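Local structure of octenoyl-coa reductase/carboxylase (Streptomyces sp., 4A0S) at residues 23-28 and 56-61; 44-49 and 81-86; 277-282 and 315-320. The protein probably catalyses the NADPH-dependent reductive carboxylation of 2-octenoyl-CoA, giving an extender unit for polyketide biosynthesis, and works as a homotetramer. One frame throughout, in Å; residues are numbered along the deposited sequence.

Contact 1. Residues 23-28 and 56-61; sequences DTYLAL and PMPELA
T24 and P56 form a non-hydrogen-bonded pair of an antiparallel ladder, where strand 24-31 begins and strand 54-56 ends. Their CA atoms lie 4.4 Å apart and their side chains diverge. A proline suits this place because the missing N-H would not have been used in the pairing. One step on, M57 N donates to D23 O at 2.8 Å, nearly straight at 167°, and M57 CB rests against the same carbonyl oxygen.

The Y25 ring packs beside M57 and P58. M57 CG is anti to the backbone N (chi1 177°), and the chain then bends at both following torsions, crossing the tyrosine side chain at about a right angle. Its methyl CE comes within 3.6 Å of Y25 CD1, while SD stands 5.0 Å from the ring centroid in an oblique Met-aromatic contact. P58 CD meets the ring at its edge, 4.0 Å from Y25 CE1. A long, flexible methionine can bend its thioether round to the ring, and the rigid proline gives the ring rim a fixed neighbour. The phenol oxygen Y25 OH is 2.7 Å from a water; the same water comes unusually close to P56 O, so a bridge there is doubtful.

T24 OG1 bonds to E54, and M57 and P58 pack on Y176 and V178 of strand 176-180. This is the terminus of an antiparallel beta ladder, closed by a proline-rich loop and a Met-aromatic contact.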
loop_
_atom_site.group_PDB
_atom_site.type_symbol
_atom_site.label_atom_id
_atom_site.label_comp_id
_atom_site.label_asym_id
_atom_site.label_seq_id
_atom_site.Cartn_x
_atom_site.Cartn_y
_atom_site.Cartn_z
ATOM N N ASP A 23 -12.905 44.213 17.871
ATOM C CA ASP A 23 -13.276 43.499 19.090
ATOM C C ASP A 23 -14.314 42.436 18.805
ATOM O O ASP A 23 -14.438 41.458 19.545
ATOM C CB ASP A 23 -13.887 44.483 20.090
ATOM C CG ASP A 23 -12.853 45.375 20.724
ATOM O OD1 ASP A 23 -11.648 45.081 20.558
ATOM O OD2 ASP A 23 -13.242 46.357 21.392
ATOM N N THR A 24 -15.107 42.676 17.772
ATOM C CA THR A 24 -16.179 41.759 17.404
ATOM C C THR A 24 -16.203 41.613 15.901
ATOM O O THR A 24 -15.601 42.396 15.173
ATOM C CB THR A 24 -17.578 42.258 17.863
ATOM O OG1 THR A 24 -17.965 43.386 17.077
ATOM C CG2 THR A 24 -17.588 42.646 19.348
ATOM N N TYR A 25 -16.904 40.599 15.425
ATOM C CA TYR A 25 -17.109 40.491 14.005
ATOM C C TYR A 25 -18.436 39.853 13.707
ATOM O O TYR A 25 -18.998 39.159 14.552
ATOM C CB TYR A 25 -15.956 39.744 13.333
ATOM C CG TYR A 25 -15.801 38.312 13.745
ATOM C CD1 TYR A 25 -15.007 37.982 14.827
ATOM C CD2 TYR A 25 -16.431 37.285 13.041
ATOM C CE1 TYR A 25 -14.830 36.683 15.212
ATOM C CE2 TYR A 25 -16.268 35.953 13.428
ATOM C CZ TYR A 25 -15.468 35.668 14.517
ATOM O OH TYR A 25 -15.272 34.378 14.933
ATOM N N LEU A 26 -18.924 40.102 12.497
ATOM C CA LEU A 26 -20.178 39.520 12.012
ATOM C C LEU A 26 -19.988 38.034 11.715
ATOM O O LEU A 26 -19.045 37.625 11.027
ATOM C CB LEU A 26 -20.652 40.264 10.763
ATOM C CG LEU A 26 -22.026 39.930 10.173
ATOM C CD1 LEU A 26 -23.108 40.201 11.200
ATOM C CD2 LEU A 26 -22.270 40.750 8.917
ATOM N N ALA A 27 -20.882 37.221 12.245
ATOM C CA ALA A 27 -20.754 35.780 12.067
ATOM C C ALA A 27 -22.097 35.102 11.969
ATOM O O ALA A 27 -23.024 35.432 12.709
ATOM C CB ALA A 27 -19.970 35.181 13.220
ATOM N N LEU A 28 -22.174 34.140 11.054
ATOM C CA LEU A 28 -23.254 33.188 11.029
ATOM C C LEU A 28 -22.947 32.232 12.151
ATOM O O LEU A 28 -21.883 31.616 12.167
ATOM C CB LEU A 28 -23.294 32.433 9.702
ATOM C CG LEU A 28 -24.559 31.596 9.500
ATOM C CD1 LEU A 28 -25.801 32.489 9.253
ATOM C CD2 LEU A 28 -24.337 30.613 8.374
ATOM N N PRO A 56 -17.730 37.960 19.747
ATOM C CA PRO A 56 -16.426 38.431 20.200
ATOM C C PRO A 56 -15.306 37.874 19.342
ATOM O O PRO A 56 -15.307 36.685 19.021
ATOM C CB PRO A 56 -16.329 37.857 21.611
ATOM C CG PRO A 56 -17.763 37.778 22.059
ATOM C CD PRO A 56 -18.491 37.319 20.836
ATOM N N MET A 57 -14.365 38.735 18.966
ATOM C CA MET A 57 -13.118 38.291 18.355
ATOM C C MET A 57 -12.285 37.527 19.392
ATOM O O MET A 57 -11.931 38.110 20.416
ATOM C CB MET A 57 -12.321 39.499 17.881
ATOM C CG MET A 57 -10.973 39.161 17.296
ATOM S SD MET A 57 -11.119 38.179 15.783
ATOM C CE MET A 57 -11.679 39.398 14.609
ATOM N N PRO A 58 -11.951 36.245 19.126
ATOM C CA PRO A 58 -11.126 35.544 20.114
ATOM C C PRO A 58 -9.671 35.950 20.016
ATOM O O PRO A 58 -9.257 36.562 19.026
ATOM C CB PRO A 58 -11.272 34.077 19.706
ATOM C CG PRO A 58 -11.441 34.133 18.237
ATOM C CD PRO A 58 -12.278 35.368 17.984
ATOM N N GLU A 59 -8.915 35.626 21.054
ATOM C CA GLU A 59 -7.485 35.780 21.034
ATOM C C GLU A 59 -6.883 34.688 20.151
ATOM O O GLU A 59 -7.313 33.518 20.167
ATOM C CB GLU A 59 -6.944 35.715 22.448
ATOM C CG GLU A 59 -5.441 35.845 22.585
ATOM C CD GLU A 59 -4.975 35.636 24.017
ATOM O OE1 GLU A 59 -5.768 35.141 24.852
ATOM O OE2 GLU A 59 -3.804 35.966 24.306
ATOM N N LEU A 60 -5.915 35.101 19.351
ATOM C CA LEU A 60 -5.257 34.207 18.421
ATOM C C LEU A 60 -4.196 33.358 19.127
ATOM O O LEU A 60 -3.349 33.872 19.838
ATOM C CB LEU A 60 -4.611 35.058 17.341
ATOM C CG LEU A 60 -4.500 34.505 15.936
ATOM C CD1 LEU A 60 -5.880 34.077 15.402
ATOM C CD2 LEU A 60 -3.873 35.595 15.115
ATOM N N ALA A 61 -4.257 32.052 18.935
ATOM C CA ALA A 61 -3.255 31.134 19.482
ATOM C C ALA A 61 -1.986 31.291 18.673
ATOM O O ALA A 61 -2.029 31.830 17.579
ATOM C CB ALA A 61 -3.761 29.695 19.404
HETATM O O HOH W 1 -15.843 34.822 17.568
#

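Contact 2. Residues 44-49 and 81-86; sequences KDVRKS and SAMFEP. With CO8 (octanoyl-coenzyme A), chain E.
K44 and E85 carry the charged part of this contact. The lysine chain is extended beyond CG and crosses the glutamate at about a right angle, bringing NZ to E85 OE2 at 2.7 Å in a salt bridge on the anti lone pair of that oxygen. A water accepts from K44 NZ and donates to M83 O, so the ammonium is tied to both the side chain and the backbone of 81-86. Next in the chain, D45 is the N-cap of the short, weakly bonded helix 46-49: its OD1 takes the backbone N-H of R47 as well as R47 NE, while OD2 receives R47 NH2, a side-on grip by two nitrogens.

The hydroxyl of S49 lies between two carbonyl oxygens. With OG between the backbone N and the carbonyl carbon (chi1 58°), it sits 2.5 Å from A82 O across the contact, too short a distance to lean on, and 2.9 Å from V46 O in its own helix; its single proton could serve either. Serine's short side chain can place OG beside both.

Among the apolar contacts, V46 CB presses on A82 CB at 3.5 Å, tighter than usual; a residue with nothing beyond CB suits so close an approach. V46 CG1 lies 4.1 Å from M83 CG, the two side chains crossing at a slant, and S49 CB lies 3.7 Å from F84 CE2. F84, at positive phi, leaves the helical path in a Schellman motif. Beyond it, P86, after a cis peptide bond, sets its ring against the pantetheine of octanoyl-coenzyme A and against R348 of the second subunit.

Q401 of helix 393-401 bonds to K44 O and V46 N, and L30 of strand 24-31 touches S49, A82 and F84, which also packs on F90 of helix 89-97.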
loop_
_atom_site.group_PDB
_atom_site.type_symbol
_atom_site.label_atom_id
_atom_site.label_comp_id
_atom_site.label_asym_id
_atom_site.label_seq_id
_atom_site.Cartn_x
_atom_site.Cartn_y
_atom_site.Cartn_z
ATOM N N LYS A 44 -36.287 20.486 10.427
ATOM C CA LYS A 44 -35.532 21.361 11.327
ATOM C C LYS A 44 -34.900 22.507 10.558
ATOM O O LYS A 44 -33.693 22.517 10.277
ATOM C CB LYS A 44 -34.485 20.554 12.083
ATOM C CG LYS A 44 -35.085 19.344 12.778
ATOM C CD LYS A 44 -34.056 18.519 13.499
ATOM C CE LYS A 44 -34.734 17.370 14.237
ATOM N NZ LYS A 44 -33.772 16.746 15.186
ATOM N N ASP A 45 -35.751 23.463 10.209
ATOM C CA ASP A 45 -35.397 24.588 9.366
ATOM C C ASP A 45 -34.183 25.319 9.915
ATOM O O ASP A 45 -34.287 26.045 10.922
ATOM C CB ASP A 45 -36.601 25.540 9.274
ATOM C CG ASP A 45 -36.405 26.655 8.258
ATOM O OD1 ASP A 45 -35.266 26.861 7.804
ATOM O OD2 ASP A 45 -37.403 27.345 7.925
ATOM N N VAL A 46 -33.038 25.141 9.248
ATOM C CA VAL A 46 -31.785 25.760 9.713
ATOM C C VAL A 46 -31.946 27.252 9.906
ATOM O O VAL A 46 -31.193 27.865 10.652
ATOM C CB VAL A 46 -30.613 25.563 8.746
ATOM C CG1 VAL A 46 -30.319 24.104 8.577
ATOM C CG2 VAL A 46 -30.868 26.307 7.405
ATOM N N ARG A 47 -32.923 27.847 9.224
ATOM C CA ARG A 47 -33.069 29.294 9.300
ATOM C C ARG A 47 -33.651 29.690 10.643
ATOM O O ARG A 47 -33.610 30.855 11.016
ATOM C CB ARG A 47 -33.950 29.810 8.173
ATOM C CG ARG A 47 -33.372 29.543 6.800
ATOM C CD ARG A 47 -34.402 29.826 5.724
ATOM N NE ARG A 47 -35.555 28.951 5.887
ATOM C CZ ARG A 47 -36.620 28.957 5.090
ATOM N NH1 ARG A 47 -36.679 29.777 4.050
ATOM N NH2 ARG A 47 -37.614 28.119 5.318
ATOM N N LYS A 48 -34.191 28.719 11.375
ATOM C CA LYS A 48 -34.747 29.003 12.700
ATOM C C LYS A 48 -33.660 29.042 13.777
ATOM O O LYS A 48 -33.826 29.668 14.828
ATOM C CB LYS A 48 -35.846 28.001 13.056
ATOM C CG LYS A 48 -37.022 28.063 12.112
ATOM C CD LYS A 48 -38.172 27.215 12.600
ATOM C CE LYS A 48 -39.407 27.417 11.724
ATOM N NZ LYS A 48 -39.785 28.860 11.600
ATOM N N SER A 49 -32.531 28.401 13.489
ATOM C CA SER A 49 -31.423 28.324 14.432
ATOM C C SER A 49 -30.306 29.283 14.080
ATOM O O SER A 49 -29.718 29.902 14.970
ATOM C CB SER A 49 -30.880 26.912 14.467
ATOM O OG SER A 49 -30.467 26.559 13.163
ATOM N N SER A 81 -25.066 21.153 11.658
ATOM C CA SER A 81 -24.876 22.086 12.781
ATOM C C SER A 81 -26.141 22.822 13.141
ATOM O O SER A 81 -26.546 22.852 14.301
ATOM C CB SER A 81 -23.866 23.181 12.437
ATOM O OG SER A 81 -22.586 22.660 12.270
ATOM N N ALA A 82 -26.718 23.482 12.144
ATOM C CA ALA A 82 -27.886 24.322 12.349
ATOM C C ALA A 82 -29.123 23.510 12.719
ATOM O O ALA A 82 -30.101 24.052 13.229
ATOM C CB ALA A 82 -28.141 25.153 11.131
ATOM N N MET A 83 -29.084 22.213 12.433
ATOM C CA MET A 83 -30.124 21.284 12.866
ATOM C C MET A 83 -29.832 20.661 14.231
ATOM O O MET A 83 -30.662 19.910 14.758
ATOM C CB MET A 83 -30.268 20.155 11.850
ATOM C CG MET A 83 -30.862 20.562 10.532
ATOM S SD MET A 83 -30.774 19.224 9.331
ATOM C CE MET A 83 -31.682 17.923 10.110
ATOM N N PHE A 84 -28.652 20.956 14.782
ATOM C CA PHE A 84 -28.135 20.288 15.994
ATOM C C PHE A 84 -28.078 18.754 15.865
ATOM O O PHE A 84 -28.162 18.013 16.853
ATOM C CB PHE A 84 -28.875 20.765 17.256
ATOM C CG PHE A 84 -28.967 22.271 17.367
ATOM C CD1 PHE A 84 -27.881 23.024 17.807
ATOM C CD2 PHE A 84 -30.146 22.941 17.023
ATOM C CE1 PHE A 84 -27.961 24.426 17.902
ATOM C CE2 PHE A 84 -30.234 24.338 17.113
ATOM C CZ PHE A 84 -29.140 25.076 17.559
ATOM N N GLU A 85 -27.892 18.293 14.631
ATOM C CA GLU A 85 -27.787 16.871 14.322
ATOM C C GLU A 85 -26.385 16.429 13.870
ATOM O O GLU A 85 -25.635 17.218 13.298
ATOM C CB GLU A 85 -28.806 16.495 13.263
ATOM C CG GLU A 85 -30.220 16.535 13.766
ATOM C CD GLU A 85 -31.168 15.863 12.813
ATOM O OE1 GLU A 85 -30.717 15.454 11.723
ATOM O OE2 GLU A 85 -32.359 15.730 13.154
ATOM N N PRO A 86 -26.024 15.167 14.158
ATOM C CA PRO A 86 -26.807 14.261 14.990
ATOM C C PRO A 86 -26.670 14.633 16.459
ATOM O O PRO A 86 -27.452 14.189 17.289
ATOM C CB PRO A 86 -26.152 12.906 14.731
ATOM C CG PRO A 86 -24.741 13.250 14.466
ATOM C CD PRO A 86 -24.805 14.511 13.652
HETATM N N1A CO8 E . -27.609 17.266 23.194
HETATM C C2A CO8 E . -26.470 17.380 23.880
HETATM N N3A CO8 E . -25.569 16.404 23.886
HETATM C C4A CO8 E . -25.804 15.274 23.182
HETATM C C5A CO8 E . -26.975 15.116 22.450
HETATM C C6A CO8 E . -27.899 16.158 22.470
HETATM N N6A CO8 E . -29.037 16.059 21.776
HETATM N N7A CO8 E . -26.936 13.922 21.859
HETATM C C8A CO8 E . -25.784 13.343 22.206
HETATM N N9A CO8 E . -25.096 14.166 23.013
HETATM C C1B CO8 E . -23.768 13.949 23.648
HETATM C C2B CO8 E . -23.873 12.991 24.839
HETATM O O2B CO8 E . -23.001 13.433 25.905
HETATM C C3B CO8 E . -23.366 11.692 24.219
HETATM O O3B CO8 E . -22.822 10.837 25.214
HETATM P P3B CO8 E . -23.767 9.607 25.677
HETATM O O7A CO8 E . -23.851 9.688 27.302
HETATM O O8A CO8 E . -25.326 9.906 25.240
HETATM O O9A CO8 E . -23.297 8.313 25.141
HETATM C C4B CO8 E . -22.284 12.164 23.254
HETATM O O4B CO8 E . -22.821 13.371 22.694
HETATM C C5B CO8 E . -22.144 11.232 22.044
HETATM O O5B CO8 E . -21.206 11.802 21.108
HETATM P P1A CO8 E . -19.602 11.784 21.453
HETATM O O1A CO8 E . -18.856 12.505 20.161
HETATM O O2A CO8 E . -19.227 12.511 22.708
HETATM O O3A CO8 E . -19.198 10.198 21.631
HETATM P P2A CO8 E . -18.678 9.130 20.500
HETATM O O4A CO8 E . -19.340 7.723 20.862
HETATM O O5A CO8 E . -17.185 9.037 20.380
HETATM O O6A CO8 E . -19.370 9.569 19.087
HETATM C CBP CO8 E . -19.470 10.088 16.685
HETATM C CCP CO8 E . -18.636 9.501 17.848
HETATM C CDP CO8 E . -20.604 9.083 16.419
HETATM C CEP CO8 E . -18.565 10.142 15.453
HETATM C CAP CO8 E . -20.008 11.506 17.077
HETATM O OAP CO8 E . -18.966 12.401 17.583
HETATM C C9P CO8 E . -20.834 12.206 15.963
HETATM O O9P CO8 E . -21.986 11.818 15.732
HETATM N N8P CO8 E . -20.246 13.244 15.325
HETATM C C7P CO8 E . -20.958 14.062 14.299
HETATM C C6P CO8 E . -20.599 13.734 12.823
HETATM C C5P CO8 E . -21.896 13.751 11.979
HETATM O O5P CO8 E . -22.795 12.951 12.225
HETATM N N4P CO8 E . -22.120 14.716 11.089
HETATM C C3P CO8 E . -21.204 15.677 10.485
HETATM C C2P CO8 E . -21.160 15.173 9.034
HETATM S S1P CO8 E . -19.456 14.753 8.510
HETATM C "C1'" CO8 E . -19.142 16.164 7.559
HETATM O "O1'" CO8 E . -20.039 16.813 6.992
HETATM C "C2'" CO8 E . -17.809 16.513 7.518
HETATM C "C3'" CO8 E . -17.335 17.591 6.807
HETATM C "C4'" CO8 E . -15.958 17.846 6.793
HETATM C "C5'" CO8 E . -15.140 17.151 7.871
HETATM C "C6'" CO8 E . -13.717 17.734 7.727
HETATM C "C7'" CO8 E . -12.765 16.936 8.573
HETATM C "C8'" CO8 E . -11.399 17.627 8.514
HETATM O O HOH W 2 -31.996 18.603 16.679
#

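Contact 3. Residues 277-282 and 315-320; sequences ITDDIA and GRVTFG
V317 packs both methyls against residues 277-282, touching side-chain carbons and backbone oxygens. CG1, anti to the backbone N (chi1 165°), lies 3.9 Å from I277 CG2, and I281 CG2 approaches it at the same distance, that side chain crossing the valine at about a right angle. The other methyl, CG2, faces D279 O at 3.4 Å. Beta-branched residues at all three places give the contact bulk close to the backbone, with little freedom to turn.

The second kind of contact joins alanine to arginine. A282 CB lies 3.3 Å from R316 O and 3.6 Å from R316 CG, and it also sits over one face of the guanidinium, 3.8 Å above its plane and toward the rim. The chain of R316 runs extended from CG to NE; outside the contact, NH2 forms a salt bridge to D283 and NH1 a hydrogen bond to L342 O. An alanine in place of R316 would probably leave the D283 carboxylate without its charge mate and a gap beside A282 CB.

Local bonds and backbone angles shape each side. I281 N bonds to T278 O at 3.0 Å in a type I turn, and R287 makes a salt bridge to D280 and a hydrogen bond to T278 OG1. G315 has angles that would jam a side chain against the preceding carbonyl.

The loop lies between helices 272-275 and 285-303; V288 and T291 of helix 285-303 pack on I281, while helix 316-325 follows strand 309-312 of the parallel Rossmann sheet, and V317 touches R272, an NADP-binding residue.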
loop_
_atom_site.group_PDB
_atom_site.type_symbol
_atom_site.label_atom_id
_atom_site.label_comp_id
_atom_site.label_asym_id
_atom_site.label_seq_id
_atom_site.Cartn_x
_atom_site.Cartn_y
_atom_site.Cartn_z
ATOM N N ILE A 277 -35.169 3.318 -6.515
ATOM C CA ILE A 277 -34.675 3.450 -5.156
ATOM C C ILE A 277 -35.564 4.447 -4.407
ATOM O O ILE A 277 -35.867 5.542 -4.900
ATOM C CB ILE A 277 -33.185 3.845 -5.114
ATOM C CG1 ILE A 277 -32.319 2.721 -5.712
ATOM C CG2 ILE A 277 -32.747 4.172 -3.683
ATOM C CD1 ILE A 277 -30.859 3.134 -6.004
ATOM N N THR A 278 -36.031 4.016 -3.242
ATOM C CA THR A 278 -36.782 4.855 -2.319
ATOM C C THR A 278 -36.092 4.699 -0.962
ATOM O O THR A 278 -35.308 3.778 -0.788
ATOM C CB THR A 278 -38.250 4.418 -2.229
ATOM O OG1 THR A 278 -38.319 3.012 -1.943
ATOM C CG2 THR A 278 -38.963 4.687 -3.534
ATOM N N ASP A 279 -36.394 5.563 0.002
ATOM C CA ASP A 279 -35.647 5.579 1.267
ATOM C C ASP A 279 -35.829 4.368 2.159
ATOM O O ASP A 279 -35.057 4.158 3.098
ATOM C CB ASP A 279 -35.959 6.841 2.063
ATOM C CG ASP A 279 -35.343 8.055 1.449
ATOM O OD1 ASP A 279 -34.590 7.876 0.467
ATOM O OD2 ASP A 279 -35.619 9.179 1.926
ATOM N N ASP A 280 -36.855 3.581 1.864
ATOM C CA ASP A 280 -37.190 2.432 2.669
ATOM C C ASP A 280 -36.476 1.207 2.132
ATOM O O ASP A 280 -36.535 0.134 2.735
ATOM C CB ASP A 280 -38.703 2.219 2.660
ATOM C CG ASP A 280 -39.258 2.070 1.259
ATOM O OD1 ASP A 280 -38.892 1.091 0.588
ATOM O OD2 ASP A 280 -40.062 2.921 0.828
ATOM N N ILE A 281 -35.787 1.368 1.001
ATOM C CA ILE A 281 -35.097 0.236 0.386
ATOM C C ILE A 281 -34.147 -0.462 1.373
ATOM O O ILE A 281 -33.996 -1.690 1.334
ATOM C CB ILE A 281 -34.360 0.642 -0.905
ATOM C CG1 ILE A 281 -34.027 -0.601 -1.732
ATOM C CG2 ILE A 281 -33.107 1.492 -0.585
ATOM C CD1 ILE A 281 -33.452 -0.281 -3.084
ATOM N N ALA A 282 -33.558 0.327 2.273
ATOM C CA ALA A 282 -32.534 -0.144 3.210
ATOM C C ALA A 282 -33.041 -1.218 4.175
ATOM O O ALA A 282 -32.264 -2.057 4.635
ATOM C CB ALA A 282 -31.976 1.032 3.989
ATOM N N GLY A 315 -25.573 7.342 2.330
ATOM C CA GLY A 315 -25.805 6.661 3.606
ATOM C C GLY A 315 -26.585 5.371 3.549
ATOM O O GLY A 315 -26.493 4.625 2.577
ATOM N N ARG A 316 -27.364 5.146 4.608
ATOM C CA ARG A 316 -28.135 3.920 4.848
ATOM C C ARG A 316 -28.938 3.453 3.630
ATOM O O ARG A 316 -28.976 2.265 3.299
ATOM C CB ARG A 316 -29.038 4.158 6.074
ATOM C CG ARG A 316 -30.304 3.359 6.151
ATOM C CD ARG A 316 -30.914 3.407 7.544
ATOM N NE ARG A 316 -31.928 2.355 7.655
ATOM C CZ ARG A 316 -31.677 1.089 7.991
ATOM N NH1 ARG A 316 -30.445 0.692 8.300
ATOM N NH2 ARG A 316 -32.665 0.214 8.045
ATOM N N VAL A 317 -29.545 4.402 2.938
ATOM C CA VAL A 317 -30.440 4.098 1.829
ATOM C C VAL A 317 -29.698 3.417 0.683
ATOM O O VAL A 317 -30.208 2.484 0.074
ATOM C CB VAL A 317 -31.154 5.376 1.350
ATOM C CG1 VAL A 317 -31.789 5.167 -0.004
ATOM C CG2 VAL A 317 -32.211 5.773 2.357
ATOM N N THR A 318 -28.486 3.885 0.415
ATOM C CA THR A 318 -27.708 3.428 -0.734
ATOM C C THR A 318 -26.611 2.452 -0.354
ATOM O O THR A 318 -26.044 1.781 -1.219
ATOM C CB THR A 318 -27.037 4.613 -1.444
ATOM O OG1 THR A 318 -26.240 5.337 -0.502
ATOM C CG2 THR A 318 -28.089 5.541 -2.017
ATOM N N PHE A 319 -26.275 2.392 0.927
ATOM C CA PHE A 319 -25.042 1.712 1.294
ATOM C C PHE A 319 -25.064 0.223 0.996
ATOM O O PHE A 319 -24.070 -0.318 0.547
ATOM C CB PHE A 319 -24.677 1.949 2.746
ATOM C CG PHE A 319 -23.325 1.426 3.099
ATOM C CD1 PHE A 319 -22.200 2.190 2.866
ATOM C CD2 PHE A 319 -23.175 0.155 3.632
ATOM C CE1 PHE A 319 -20.938 1.714 3.177
ATOM C CE2 PHE A 319 -21.902 -0.333 3.937
ATOM C CZ PHE A 319 -20.795 0.448 3.698
ATOM N N GLY A 320 -26.188 -0.431 1.272
ATOM C CA GLY A 320 -26.350 -1.846 0.991
ATOM C C GLY A 320 -26.165 -2.083 -0.483
ATOM O O GLY A 320 -25.551 -3.062 -0.890
#

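In the fold
From the N terminus, strand 24-31 opens contact 1, residues 44-49 open contact 2, and then 56-61 closes the first before 81-86 closes the second, so the two loops cross rather than nest. Contact 1 ties strand 24-31 to the end of strand 54-56, and contact 2 joins the short helix 46-49, which follows strand 24-31, to the turn after helix 76-82; they do not touch, yet L30 of strand 24-31 touches contact 2. Contact 3 comes later, in series, closing the 32 residues that hold helix 285-303 and strand 309-312 within the nucleotide-binding domain. It lies across the chain's centre from contact 1, about 42 Å away between centres.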